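SusD homolog (Bacteroides thetaiotaomicron VPI-5482, PDB 3IHV) probably binds sugars at the cell surface, helping to capture glycans at the outer membrane. Local coordinates at residues T379-F382 with S388-N391; N284-T289 with K370-K375; G278-W283 with V390-L395. One frame throughout, in Å; residues are numbered along the deposited sequence.

Contact 1: residues T379-F382 with S388-N391; sequences TNSF and SNVN. With NA (sodium ion), chain F; EDO (1,2-ethanediol), chain L.
Phe382 and Asn389 meet head-on, the phenyl ring and the side-chain amide almost square to each other, their planes 88° apart. CE2 of Phe382 lies 3.4 Å from ND2 of Asn389 and about as near to OD1, so one ring carbon sits against the whole end of the amide. The adjacent CZ of Phe382 packs on CA of Ser388 at 3.7 Å, while the backbone N of Ser388 lies at the ring edge, in its plane. With CG of Phe382 placed between its own backbone N and carbonyl carbon (chi1 61°), the ring is swung across to residues 388-389. An alanine in place of Phe382 would remove the ring, and the Asn389 amide and Ser388 CA would probably lose their apolar cover on this side of the loop. In the next shell Ser267 N holds the Asn389 amide by donating to its OD1. Separately, the backbone N of Asn389 gives a 2.8 Å hydrogen bond to O1 of a 1,2-ethanediol, probably taken up from the crystallisation liquor. Ser388 OG accepts from Val390 N at 3.1 Å with an angle of 160°, an ST turn, and also hydrogen-bonds to the carbonyl oxygen of Ile280. This turn brings the chain to the sodium ion, which is bound by Asn389 O at 2.3 Å, Asn391 OD1 at 2.5 Å, the carbonyl oxygen of Phe265 and three waters. Asn391 ND2 donates to one of these, water 1, so both ends of its amide serve the site. Six oxygens, none from a carboxylate, surround the ion; its charge is therefore probably met by carbonyl and water dipoles, a chemistry that ties the loop carrying Asn389 and Asn391 to that of Phe265.

Contact 2: residues N284-T289 with K370-K375; sequences NGVKTT and KWDIQK
OD2 of Asp372 is gripped by two hydroxyls, those of Tyr328 and Tyr330 on strand 325-330, while methyl CG2 of Val286 packs against CB of the same aspartate at 3.7 Å. Asp372 is the N-cap of helix 373-376. Its CG is anti to the backbone N (chi1 -177°), which brings OD1 forward over the first helical turn to accept from Lys375 N at 2.8 Å; the bond is straight at N-H, 168°, but meets OD1 from well above the carboxylate plane. The carboxylate thus joins the helix start to the neighbouring sheet with one oxygen apiece.

No direct hydrogen bond crosses between 284-289 and 370-375, and waters fill that role. Water 4 donates to Asn284 O and accepts from Trp371 N. Water 5 accepts from Val286 N and from Ile373 N, 3.1 Å away, and water 6 donates to Thr288 OG1 while accepting from Gln374 N. Two amides of the first helical turn therefore find acceptors in waters shared with the loop. Thr288 OG1 in turn donates a hydrogen bond to Val286 O at 2.7 Å, which sets the hydroxyl for water 6.

At the other end of the contact the Trp371 indole lies between two groups. CB of Lys370 sits over the centre of one face, 3.5 Å above it. On the opposite face the Asn284 amide lies nearly flat, its plane 11° from that of the ring. Asn284 OD1 accepts from Gly281 N, which leaves ND2 to reach over the rim of the indole, 3.4 Å from CE3 of Trp371.

Contact 3: residues G278-W283 with V390-L395; sequences GRIGKW and VNWYFL. With NA (sodium ion), chain F.
A single side chain, Ile280, touches three consecutive residues of the facing segment, Val390, Asn391 and Trp392, and does so without one hydrogen bond passing between 278-283 and 390-395. Its branches divide the work. Methyl CG2 of Ile280 meets CG1 of Val390 at 3.5 Å and lies equally close to the carbonyl oxygen of Asn391. CD1 of Ile280 packs on CE3 of Trp392 at 3.6 Å, the two side chains crossing at about a right angle. That reach comes from a folded chain: CG1 is anti to the carbonyl carbon (chi1 -45°) and CD1 bends round after it, bringing both methyls to the same indole.

The backbone fits as closely as the side chains. Ile280 O stands 3.4 Å from CB of Val390, and CG2 of that valine lies alongside the same oxygen. Residues 279-282 form a type II beta turn, closed by Lys282 N on Arg279 O at 3.0 Å; Trp283 N donates to that oxygen as well. Gly281 holds the third position with positive phi (78°), and a side chain there would probably press on CG2 of Val390.

Trp371 covers Ile280 and its ring also meets that of Trp392, while Ser42 of helix 40-44 touches both Ile280 and Trp392. Strand 392-396 itself pairs antiparallel with strand 259-263, where Phe394 and Leu395 both face Ile261 in a classic beta bulge. The join is thus made by shape and apolar burial. Asn391 marks the boundary: its carbonyl oxygen faces the isoleucine while its side-chain OD1 binds the sodium ion, so the packing against Ile280 and the metal site meet at one residue, through its backbone and its side chain respectively.

The three contacts form one compact cluster, with centres 11 to 12 Å apart, in the SusD-family part of the chain. Along the sequence, residues 278-283 run straight into 284-289; after some eighty residues come 370-375 at the start of helix 373-376, then 379-382, and finally 388-395, which runs from the loop into strand 392-396. Contact 2 closes before contact 1 opens and lies within the span bridged by contact 3, whereas contact 1 ends on the same stretch as contact 3. These two share Val390 and Asn391 and both reach the sodium ion. Trp371 joins contact 2 to the others, its CD1 lying 3.6 Å from Val390 CG1. The loop after strand 259-263 is thereby joined to the helix 373-376 region beside the metal site.

Contact 1: residues T379-F382 with S388-N391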
ATOM      1  N   THR A 379      15.113  18.103   7.377  1.00 18.00           N
ATOM      2  CA  THR A 379      15.594  18.153   8.745  1.00 18.95           C
ATOM      3  C   THR A 379      16.511  17.015   9.148  1.00 19.72           C
ATOM      4  O   THR A 379      16.490  15.938   8.570  1.00 18.86           O
ATOM      5  CB  THR A 379      14.439  18.174   9.687  1.00 19.30           C
ATOM      6  OG1 THR A 379      13.654  16.983   9.500  1.00 21.70           O
ATOM      7  CG2 THR A 379      13.592  19.413   9.399  1.00 20.29           C
ATOM      8  N   ASN A 380      17.340  17.304  10.152  1.00 20.67           N
ATOM      9  CA  ASN A 380      18.262  16.324  10.711  1.00 21.36           C
ATOM     10  C   ASN A 380      17.600  15.557  11.835  1.00 20.76           C
ATOM     11  O   ASN A 380      16.888  16.136  12.653  1.00 21.21           O
ATOM     12  CB  ASN A 380      19.499  17.008  11.258  1.00 21.96           C
ATOM     13  CG  ASN A 380      20.362  17.575  10.173  1.00 24.63           C
ATOM     14  OD1 ASN A 380      20.815  18.711  10.274  1.00 30.41           O
ATOM     15  ND2 ASN A 380      20.589  16.794   9.116  1.00 29.52           N
ATOM     16  N   SER A 381      17.821  14.253  11.853  1.00 20.01           N
ATOM     17  CA  SER A 381      17.272  13.408  12.893  1.00 18.97           C
ATOM     18  C   SER A 381      18.284  12.304  13.150  1.00 18.14           C
ATOM     19  O   SER A 381      19.503  12.530  13.063  1.00 17.94           O
ATOM     20  CB  SER A 381      15.903  12.879  12.485  1.00 19.40           C
ATOM     21  OG  SER A 381      15.298  12.221  13.600  1.00 19.75           O
ATOM     22  N   PHE A 382      17.828  11.105  13.445  1.00 16.34           N
ATOM     23  CA  PHE A 382      18.779  10.063  13.696  1.00 15.49           C
ATOM     24  C   PHE A 382      19.434   9.626  12.367  1.00 14.75           C
ATOM     25  O   PHE A 382      18.881   9.810  11.276  1.00 16.19           O
ATOM     26  CB  PHE A 382      18.107   8.912  14.430  1.00 15.25           C
ATOM     27  CG  PHE A 382      16.973   8.286  13.653  1.00 13.27           C
ATOM     28  CD1 PHE A 382      17.223   7.325  12.703  1.00 13.28           C
ATOM     29  CD2 PHE A 382      15.677   8.653  13.893  1.00 14.20           C
ATOM     30  CE1 PHE A 382      16.210   6.750  12.004  1.00 13.33           C
ATOM     31  CE2 PHE A 382      14.632   8.064  13.189  1.00 13.94           C
ATOM     32  CZ  PHE A 382      14.901   7.120  12.251  1.00 13.57           C
ATOM     33  N   SER A 388      13.817   4.928   9.134  1.00  7.05           N
ATOM     34  CA  SER A 388      13.608   6.332   8.858  1.00  7.16           C
ATOM     35  C   SER A 388      12.307   6.814   9.479  1.00  6.73           C
ATOM     36  O   SER A 388      11.530   6.024   9.981  1.00  6.13           O
ATOM     37  CB  SER A 388      13.503   6.563   7.339  1.00  6.31           C
ATOM     38  OG  SER A 388      12.241   6.097   6.845  1.00  7.48           O
ATOM     39  N   ASN A 389      12.086   8.134   9.385  1.00  6.85           N
ATOM     40  CA  ASN A 389      10.811   8.754   9.737  1.00  7.20           C
ATOM     41  C   ASN A 389       9.946   9.015   8.493  1.00  7.42           C
ATOM     42  O   ASN A 389       8.986   9.773   8.565  1.00  7.90           O
ATOM     43  CB  ASN A 389      11.086  10.055  10.486  1.00  7.94           C
ATOM     44  CG  ASN A 389      11.721   9.798  11.797  1.00  7.17           C
ATOM     45  OD1 ASN A 389      11.381   8.816  12.465  1.00 10.01           O
ATOM     46  ND2 ASN A 389      12.653  10.655  12.184  1.00  7.18           N
ATOM     47  N   VAL A 390      10.226   8.385   7.361  1.00  7.11           N
ATOM     48  CA  VAL A 390       9.427   8.557   6.158  1.00  6.65           C
ATOM     49  C   VAL A 390       8.073   7.833   6.285  1.00  6.94           C
ATOM     50  O   VAL A 390       8.001   6.688   6.739  1.00  6.57           O
ATOM     51  CB  VAL A 390      10.168   8.084   4.879  1.00  7.33           C
ATOM     52  CG1 VAL A 390       9.273   8.196   3.626  1.00  7.44           C
ATOM     53  CG2 VAL A 390      11.485   8.875   4.702  1.00  5.53           C
ATOM     54  N   ASN A 391       7.001   8.505   5.879  1.00  6.36           N
ATOM     55  CA  ASN A 391       5.661   7.938   6.006  1.00  7.08           C
ATOM     56  C   ASN A 391       5.251   7.047   4.846  1.00  7.51           C
ATOM     57  O   ASN A 391       5.992   6.933   3.876  1.00  7.65           O
ATOM     58  CB  ASN A 391       4.645   9.052   6.243  1.00  7.15           C
ATOM     59  CG  ASN A 391       4.888   9.775   7.526  1.00  8.14           C
ATOM     60  OD1 ASN A 391       5.633   9.305   8.397  1.00  9.33           O
ATOM     61  ND2 ASN A 391       4.284  10.975   7.666  1.00  7.39           N
TER
HETATM   62 NA    NA F   7       7.201  10.763   9.627  1.00 16.92          NA
HETATM   63  C1  EDO L  21      14.437  10.863   7.403  1.00 37.34           C
HETATM   64  O1  EDO L  21      13.379  10.007   7.821  1.00 31.18           O
HETATM   65  C2  EDO L  21      15.767  10.151   7.529  1.00 37.51           C
HETATM   66  O2  EDO L  21      15.656   9.095   8.484  1.00 40.71           O
HETATM   67  O   HOH W   1       5.123  11.670  10.388  1.00  7.74           O
HETATM   68  O   HOH W   2       7.763  11.910   7.115  1.00 14.52           O
HETATM   69  O   HOH W   3       8.427  12.614  10.318  1.00  7.84           O

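Contact 2: residues N284-T289 with K370-K375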
ATOM      1  N   ASN A 284      13.340   0.637   0.165  1.00  8.30           N
ATOM      2  CA  ASN A 284      12.790   0.994  -1.142  1.00  7.75           C
ATOM      3  C   ASN A 284      13.199   2.412  -1.527  1.00  7.24           C
ATOM      4  O   ASN A 284      12.504   3.097  -2.273  1.00  7.97           O
ATOM      5  CB  ASN A 284      11.280   0.842  -1.156  1.00  7.46           C
ATOM      6  CG  ASN A 284      10.581   1.864  -0.284  1.00  6.04           C
ATOM      7  OD1 ASN A 284      11.221   2.480   0.612  1.00  9.14           O
ATOM      8  ND2 ASN A 284       9.296   2.048  -0.506  1.00  8.90           N
ATOM      9  N   GLY A 285      14.322   2.858  -1.001  1.00  7.53           N
ATOM     10  CA  GLY A 285      14.796   4.190  -1.295  1.00  7.71           C
ATOM     11  C   GLY A 285      15.624   4.284  -2.562  1.00  8.00           C
ATOM     12  O   GLY A 285      15.679   3.350  -3.374  1.00  8.14           O
ATOM     13  N   VAL A 286      16.313   5.417  -2.683  1.00  8.20           N
ATOM     14  CA  VAL A 286      17.296   5.626  -3.725  1.00  7.79           C
ATOM     15  C   VAL A 286      18.583   5.106  -3.126  1.00  8.19           C
ATOM     16  O   VAL A 286      18.854   5.368  -1.950  1.00  7.56           O
ATOM     17  CB  VAL A 286      17.413   7.117  -4.089  1.00  7.67           C
ATOM     18  CG1 VAL A 286      18.618   7.344  -4.998  1.00  6.61           C
ATOM     19  CG2 VAL A 286      16.123   7.570  -4.771  1.00  7.40           C
ATOM     20  N   LYS A 287      19.377   4.363  -3.897  1.00  8.61           N
ATOM     21  CA  LYS A 287      20.642   3.833  -3.399  1.00  7.03           C
ATOM     22  C   LYS A 287      21.518   4.989  -2.939  1.00  6.70           C
ATOM     23  O   LYS A 287      21.803   5.895  -3.709  1.00  6.28           O
ATOM     24  CB  LYS A 287      21.317   2.992  -4.492  1.00  7.34           C
ATOM     25  CG  LYS A 287      22.534   2.217  -4.062  1.00  7.09           C
ATOM     26  CD  LYS A 287      22.210   1.134  -3.062  1.00 10.03           C
ATOM     27  CE  LYS A 287      23.215  -0.017  -3.042  1.00 12.03           C
ATOM     28  NZ  LYS A 287      22.712  -1.131  -2.139  1.00 13.67           N
ATOM     29  N   THR A 288      21.952   4.918  -1.678  1.00  6.43           N
ATOM     30  CA  THR A 288      22.708   5.999  -1.010  1.00  7.34           C
ATOM     31  C   THR A 288      23.738   5.460  -0.038  1.00  7.32           C
ATOM     32  O   THR A 288      23.444   4.556   0.766  1.00  7.59           O
ATOM     33  CB  THR A 288      21.680   6.848  -0.187  1.00  7.67           C
ATOM     34  OG1 THR A 288      20.571   7.211  -1.013  1.00  6.89           O
ATOM     35  CG2 THR A 288      22.316   8.100   0.502  1.00  7.37           C
ATOM     36  N   THR A 289      24.961   5.983  -0.100  1.00  8.27           N
ATOM     37  CA  THR A 289      25.990   5.559   0.826  1.00  8.65           C
ATOM     38  C   THR A 289      25.879   6.266   2.174  1.00  8.91           C
ATOM     39  O   THR A 289      25.383   7.379   2.273  1.00  8.61           O
ATOM     40  CB  THR A 289      27.389   5.934   0.317  1.00  7.83           C
ATOM     41  OG1 THR A 289      27.430   7.346   0.083  1.00  7.96           O
ATOM     42  CG2 THR A 289      27.740   5.189  -0.966  1.00  7.90           C
ATOM     43  N   LYS A 370      10.295   8.120  -5.261  1.00  7.63           N
ATOM     44  CA  LYS A 370       9.270   8.729  -4.405  1.00  6.58           C
ATOM     45  C   LYS A 370       9.738   8.967  -2.974  1.00  7.15           C
ATOM     46  O   LYS A 370       9.267   9.893  -2.318  1.00  6.35           O
ATOM     47  CB  LYS A 370       8.035   7.853  -4.391  1.00  7.51           C
ATOM     48  CG  LYS A 370       7.343   7.845  -5.733  1.00  5.61           C
ATOM     49  CD  LYS A 370       6.102   6.974  -5.773  1.00  5.84           C
ATOM     50  CE  LYS A 370       5.293   7.262  -7.049  1.00  6.73           C
ATOM     51  NZ  LYS A 370       4.030   6.448  -7.269  1.00  4.32           N
ATOM     52  N   TRP A 371      10.614   8.089  -2.492  1.00  6.30           N
ATOM     53  CA  TRP A 371      11.114   8.167  -1.120  1.00  7.30           C
ATOM     54  C   TRP A 371      12.621   8.459  -1.071  1.00  7.90           C
ATOM     55  O   TRP A 371      13.356   7.919  -0.248  1.00  7.93           O
ATOM     56  CB  TRP A 371      10.665   6.943  -0.289  1.00  7.63           C
ATOM     57  CG  TRP A 371       9.179   6.751  -0.424  1.00  5.39           C
ATOM     58  CD1 TRP A 371       8.206   7.430   0.255  1.00  5.76           C
ATOM     59  CD2 TRP A 371       8.493   5.913  -1.379  1.00  5.99           C
ATOM     60  NE1 TRP A 371       6.956   7.064  -0.212  1.00  7.02           N
ATOM     61  CE2 TRP A 371       7.105   6.107  -1.178  1.00  7.37           C
ATOM     62  CE3 TRP A 371       8.911   4.951  -2.306  1.00  5.18           C
ATOM     63  CZ2 TRP A 371       6.133   5.436  -1.927  1.00  6.04           C
ATOM     64  CZ3 TRP A 371       7.945   4.278  -3.063  1.00  6.13           C
ATOM     65  CH2 TRP A 371       6.564   4.514  -2.843  1.00  8.77           C
ATOM     66  N   ASP A 372      13.043   9.379  -1.945  1.00  7.85           N
ATOM     67  CA  ASP A 372      14.395   9.869  -1.973  1.00  7.44           C
ATOM     68  C   ASP A 372      14.659  10.813  -0.769  1.00  8.20           C
ATOM     69  O   ASP A 372      14.348  12.023  -0.792  1.00  7.97           O
ATOM     70  CB  ASP A 372      14.641  10.576  -3.288  1.00  8.74           C
ATOM     71  CG  ASP A 372      16.056  11.046  -3.429  1.00  9.28           C
ATOM     72  OD1 ASP A 372      16.750  11.224  -2.382  1.00  8.86           O
ATOM     73  OD2 ASP A 372      16.442  11.286  -4.573  1.00  9.76           O
ATOM     74  N   ILE A 373      15.210  10.231   0.286  1.00  7.46           N
ATOM     75  CA  ILE A 373      15.496  10.971   1.515  1.00  7.26           C
ATOM     76  C   ILE A 373      16.463  12.169   1.280  1.00  7.61           C
ATOM     77  O   ILE A 373      16.214  13.259   1.779  1.00  6.90           O
ATOM     78  CB  ILE A 373      16.012  10.018   2.626  1.00  7.33           C
ATOM     79  CG1 ILE A 373      14.890   9.085   3.073  1.00  8.07           C
ATOM     80  CG2 ILE A 373      16.571  10.809   3.798  1.00  8.13           C
ATOM     81  CD1 ILE A 373      15.313   8.016   4.101  1.00  6.12           C
ATOM     82  N   GLN A 374      17.548  11.946   0.537  1.00  6.65           N
ATOM     83  CA  GLN A 374      18.520  12.987   0.277  1.00  8.67           C
ATOM     84  C   GLN A 374      17.852  14.168  -0.426  1.00  8.64           C
ATOM     85  O   GLN A 374      18.118  15.312  -0.108  1.00  9.59           O
ATOM     86  CB  GLN A 374      19.635  12.429  -0.584  1.00  8.66           C
ATOM     87  CG  GLN A 374      20.663  13.421  -1.049  1.00  9.54           C
ATOM     88  CD  GLN A 374      21.563  13.936   0.057  1.00 12.38           C
ATOM     89  OE1 GLN A 374      21.861  13.237   1.047  1.00 11.30           O
ATOM     90  NE2 GLN A 374      22.065  15.132  -0.145  1.00 17.62           N
ATOM     91  N   LYS A 375      16.979  13.864  -1.381  1.00  9.28           N
ATOM     92  CA  LYS A 375      16.237  14.882  -2.092  1.00  9.79           C
ATOM     93  C   LYS A 375      15.190  15.619  -1.236  1.00  9.02           C
ATOM     94  O   LYS A 375      15.094  16.842  -1.301  1.00  8.65           O
ATOM     95  CB  LYS A 375      15.482  14.258  -3.279  1.00  9.26           C
ATOM     96  CG  LYS A 375      14.742  15.301  -4.132  1.00 12.13           C
ATOM     97  CD  LYS A 375      13.965  14.679  -5.284  1.00 12.69           C
ATOM     98  CE  LYS A 375      13.400  15.766  -6.198  1.00 17.76           C
ATOM     99  NZ  LYS A 375      12.431  15.165  -7.160  1.00 21.51           N
TER
HETATM  100  O   HOH W   4      12.434   5.809  -3.202  1.00  7.14           O
HETATM  101  O   HOH W   5      16.028   7.271  -0.165  1.00  4.44           O
HETATM  102  O   HOH W   6      18.427   8.941  -0.199  1.00  6.14           O

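Contact 3: residues G278-W283 with V390-L395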
ATOM      1  N   GLY A 278      10.115   3.193  10.351  1.00  8.10           N
ATOM      2  CA  GLY A 278       9.965   2.188   9.344  1.00  7.36           C
ATOM      3  C   GLY A 278      11.141   2.155   8.399  1.00  7.00           C
ATOM      4  O   GLY A 278      12.158   2.816   8.601  1.00  7.82           O
ATOM      5  N   ARG A 279      10.980   1.380   7.342  1.00  6.91           N
ATOM      6  CA  ARG A 279      12.025   1.208   6.338  1.00  7.02           C
ATOM      7  C   ARG A 279      11.754   1.975   5.046  1.00  6.37           C
ATOM      8  O   ARG A 279      12.414   1.753   4.038  1.00  6.15           O
ATOM      9  CB  ARG A 279      12.177  -0.280   6.043  1.00  7.51           C
ATOM     10  CG  ARG A 279      12.557  -1.111   7.275  1.00  8.57           C
ATOM     11  CD  ARG A 279      12.869  -2.503   6.865  1.00 11.82           C
ATOM     12  NE  ARG A 279      12.932  -3.442   7.985  1.00 12.17           N
ATOM     13  CZ  ARG A 279      14.044  -3.943   8.508  1.00 20.13           C
ATOM     14  NH1 ARG A 279      15.233  -3.613   8.033  1.00 20.85           N
ATOM     15  NH2 ARG A 279      13.965  -4.805   9.523  1.00 23.51           N
ATOM     16  N   ILE A 280      10.796   2.895   5.078  1.00  6.13           N
ATOM     17  CA  ILE A 280      10.381   3.618   3.869  1.00  6.48           C
ATOM     18  C   ILE A 280      11.481   4.614   3.507  1.00  6.50           C
ATOM     19  O   ILE A 280      12.032   5.310   4.384  1.00  6.04           O
ATOM     20  CB  ILE A 280       9.020   4.323   4.028  1.00  6.00           C
ATOM     21  CG1 ILE A 280       7.940   3.434   4.714  1.00  7.20           C
ATOM     22  CG2 ILE A 280       8.562   4.868   2.675  1.00  7.28           C
ATOM     23  CD1 ILE A 280       7.684   2.037   4.111  1.00  6.01           C
ATOM     24  N   GLY A 281      11.864   4.649   2.239  1.00  6.22           N
ATOM     25  CA  GLY A 281      13.018   5.442   1.802  1.00  6.77           C
ATOM     26  C   GLY A 281      14.364   4.770   2.109  1.00  6.58           C
ATOM     27  O   GLY A 281      15.423   5.294   1.763  1.00  6.33           O
ATOM     28  N   LYS A 282      14.334   3.598   2.753  1.00  7.85           N
ATOM     29  CA  LYS A 282      15.548   2.870   3.079  1.00  7.77           C
ATOM     30  C   LYS A 282      15.612   1.643   2.188  1.00  7.85           C
ATOM     31  O   LYS A 282      16.334   1.633   1.197  1.00  7.25           O
ATOM     32  CB  LYS A 282      15.570   2.511   4.583  1.00  7.99           C
ATOM     33  CG  LYS A 282      15.346   3.741   5.509  1.00  9.10           C
ATOM     34  CD  LYS A 282      16.341   4.851   5.286  1.00 10.31           C
ATOM     35  CE  LYS A 282      17.707   4.536   5.837  1.00  7.96           C
ATOM     36  NZ  LYS A 282      18.805   5.633   5.896  1.00 10.13           N
ATOM     37  N   TRP A 283      14.790   0.640   2.483  1.00  8.20           N
ATOM     38  CA  TRP A 283      14.785  -0.578   1.708  1.00  8.07           C
ATOM     39  C   TRP A 283      14.240  -0.333   0.290  1.00  8.41           C
ATOM     40  O   TRP A 283      14.645  -0.990  -0.678  1.00  7.88           O
ATOM     41  CB  TRP A 283      13.927  -1.622   2.427  1.00  8.55           C
ATOM     42  CG  TRP A 283      14.374  -3.035   2.244  1.00  8.71           C
ATOM     43  CD1 TRP A 283      15.213  -3.721   3.065  1.00 10.90           C
ATOM     44  CD2 TRP A 283      13.971  -3.963   1.217  1.00  7.28           C
ATOM     45  NE1 TRP A 283      15.369  -5.008   2.621  1.00 11.98           N
ATOM     46  CE2 TRP A 283      14.605  -5.188   1.495  1.00  9.76           C
ATOM     47  CE3 TRP A 283      13.142  -3.875   0.105  1.00  7.44           C
ATOM     48  CZ2 TRP A 283      14.450  -6.309   0.680  1.00  9.25           C
ATOM     49  CZ3 TRP A 283      12.984  -4.985  -0.682  1.00  7.71           C
ATOM     50  CH2 TRP A 283      13.626  -6.192  -0.380  1.00  9.13           C
ATOM     51  N   VAL A 390      10.226   8.385   7.361  1.00  7.11           N
ATOM     52  CA  VAL A 390       9.427   8.557   6.158  1.00  6.65           C
ATOM     53  C   VAL A 390       8.073   7.833   6.285  1.00  6.94           C
ATOM     54  O   VAL A 390       8.001   6.688   6.739  1.00  6.57           O
ATOM     55  CB  VAL A 390      10.168   8.084   4.879  1.00  7.33           C
ATOM     56  CG1 VAL A 390       9.273   8.196   3.626  1.00  7.44           C
ATOM     57  CG2 VAL A 390      11.485   8.875   4.702  1.00  5.53           C
ATOM     58  N   ASN A 391       7.001   8.505   5.879  1.00  6.36           N
ATOM     59  CA  ASN A 391       5.661   7.938   6.006  1.00  7.08           C
ATOM     60  C   ASN A 391       5.251   7.047   4.846  1.00  7.51           C
ATOM     61  O   ASN A 391       5.992   6.933   3.876  1.00  7.65           O
ATOM     62  CB  ASN A 391       4.645   9.052   6.243  1.00  7.15           C
ATOM     63  CG  ASN A 391       4.888   9.775   7.526  1.00  8.14           C
ATOM     64  OD1 ASN A 391       5.633   9.305   8.397  1.00  9.33           O
ATOM     65  ND2 ASN A 391       4.284  10.975   7.666  1.00  7.39           N
ATOM     66  N   TRP A 392       4.099   6.401   4.994  1.00  7.28           N
ATOM     67  CA  TRP A 392       3.595   5.450   3.991  1.00  6.63           C
ATOM     68  C   TRP A 392       2.160   5.701   3.549  1.00  7.29           C
ATOM     69  O   TRP A 392       1.212   5.558   4.338  1.00  8.51           O
ATOM     70  CB  TRP A 392       3.715   3.991   4.480  1.00  7.09           C
ATOM     71  CG  TRP A 392       3.369   3.048   3.383  1.00  6.59           C
ATOM     72  CD1 TRP A 392       2.269   2.250   3.288  1.00  8.00           C
ATOM     73  CD2 TRP A 392       4.147   2.801   2.218  1.00  6.63           C
ATOM     74  NE1 TRP A 392       2.291   1.550   2.105  1.00  8.60           N
ATOM     75  CE2 TRP A 392       3.429   1.863   1.420  1.00  5.74           C
ATOM     76  CE3 TRP A 392       5.333   3.344   1.726  1.00  7.20           C
ATOM     77  CZ2 TRP A 392       3.899   1.408   0.197  1.00  7.85           C
ATOM     78  CZ3 TRP A 392       5.818   2.887   0.520  1.00  9.50           C
ATOM     79  CH2 TRP A 392       5.100   1.926  -0.241  1.00  6.96           C
ATOM     80  N   TYR A 393       1.989   6.062   2.288  1.00  6.67           N
ATOM     81  CA  TYR A 393       0.651   6.225   1.744  1.00  6.53           C
ATOM     82  C   TYR A 393       0.031   4.853   1.433  1.00  7.21           C
ATOM     83  O   TYR A 393       0.479   4.136   0.516  1.00  7.85           O
ATOM     84  CB  TYR A 393       0.608   6.996   0.432  1.00  7.33           C
ATOM     85  CG  TYR A 393       0.942   8.473   0.504  1.00  7.04           C
ATOM     86  CD1 TYR A 393       0.113   9.367   1.201  1.00  8.26           C
ATOM     87  CD2 TYR A 393       2.029   8.974  -0.183  1.00  7.90           C
ATOM     88  CE1 TYR A 393       0.384  10.719   1.231  1.00  7.96           C
ATOM     89  CE2 TYR A 393       2.329  10.344  -0.161  1.00  6.90           C
ATOM     90  CZ  TYR A 393       1.491  11.206   0.540  1.00  7.33           C
ATOM     91  OH  TYR A 393       1.780  12.543   0.554  1.00  9.00           O
ATOM     92  N   PHE A 394      -0.989   4.476   2.193  1.00  6.77           N
ATOM     93  CA  PHE A 394      -1.748   3.279   1.873  1.00  6.97           C
ATOM     94  C   PHE A 394      -2.888   3.591   0.871  1.00  8.12           C
ATOM     95  O   PHE A 394      -3.252   2.749   0.014  1.00  8.50           O
ATOM     96  CB  PHE A 394      -2.293   2.648   3.168  1.00  6.83           C
ATOM     97  CG  PHE A 394      -3.127   1.397   2.945  1.00  7.33           C
ATOM     98  CD1 PHE A 394      -2.531   0.208   2.565  1.00 10.64           C
ATOM     99  CD2 PHE A 394      -4.483   1.408   3.212  1.00 12.25           C
ATOM    100  CE1 PHE A 394      -3.294  -0.946   2.380  1.00 10.01           C
ATOM    101  CE2 PHE A 394      -5.259   0.269   3.040  1.00 10.42           C
ATOM    102  CZ  PHE A 394      -4.662  -0.921   2.634  1.00 10.03           C
ATOM    103  N   LEU A 395      -3.514   4.769   1.009  1.00  8.38           N
ATOM    104  CA  LEU A 395      -4.614   5.168   0.136  1.00  8.20           C
ATOM    105  C   LEU A 395      -4.638   6.682  -0.079  1.00  7.76           C
ATOM    106  O   LEU A 395      -4.721   7.468   0.900  1.00  7.43           O
ATOM    107  CB  LEU A 395      -5.982   4.752   0.723  1.00  8.73           C
ATOM    108  CG  LEU A 395      -7.174   4.915  -0.246  1.00  8.75           C
ATOM    109  CD1 LEU A 395      -6.988   4.021  -1.468  1.00  9.08           C
ATOM    110  CD2 LEU A 395      -8.505   4.648   0.483  1.00  8.92           C
TER
HETATM  111 NA    NA F   7       7.201  10.763   9.627  1.00 16.92          NA
HETATM  112  O   HOH W   1       5.123  11.670  10.388  1.00  7.74           O
HETATM  113  O   HOH W   2       7.763  11.910   7.115  1.00 14.52           O
HETATM  114  O   HOH W   3       8.427  12.614  10.318  1.00  7.84           O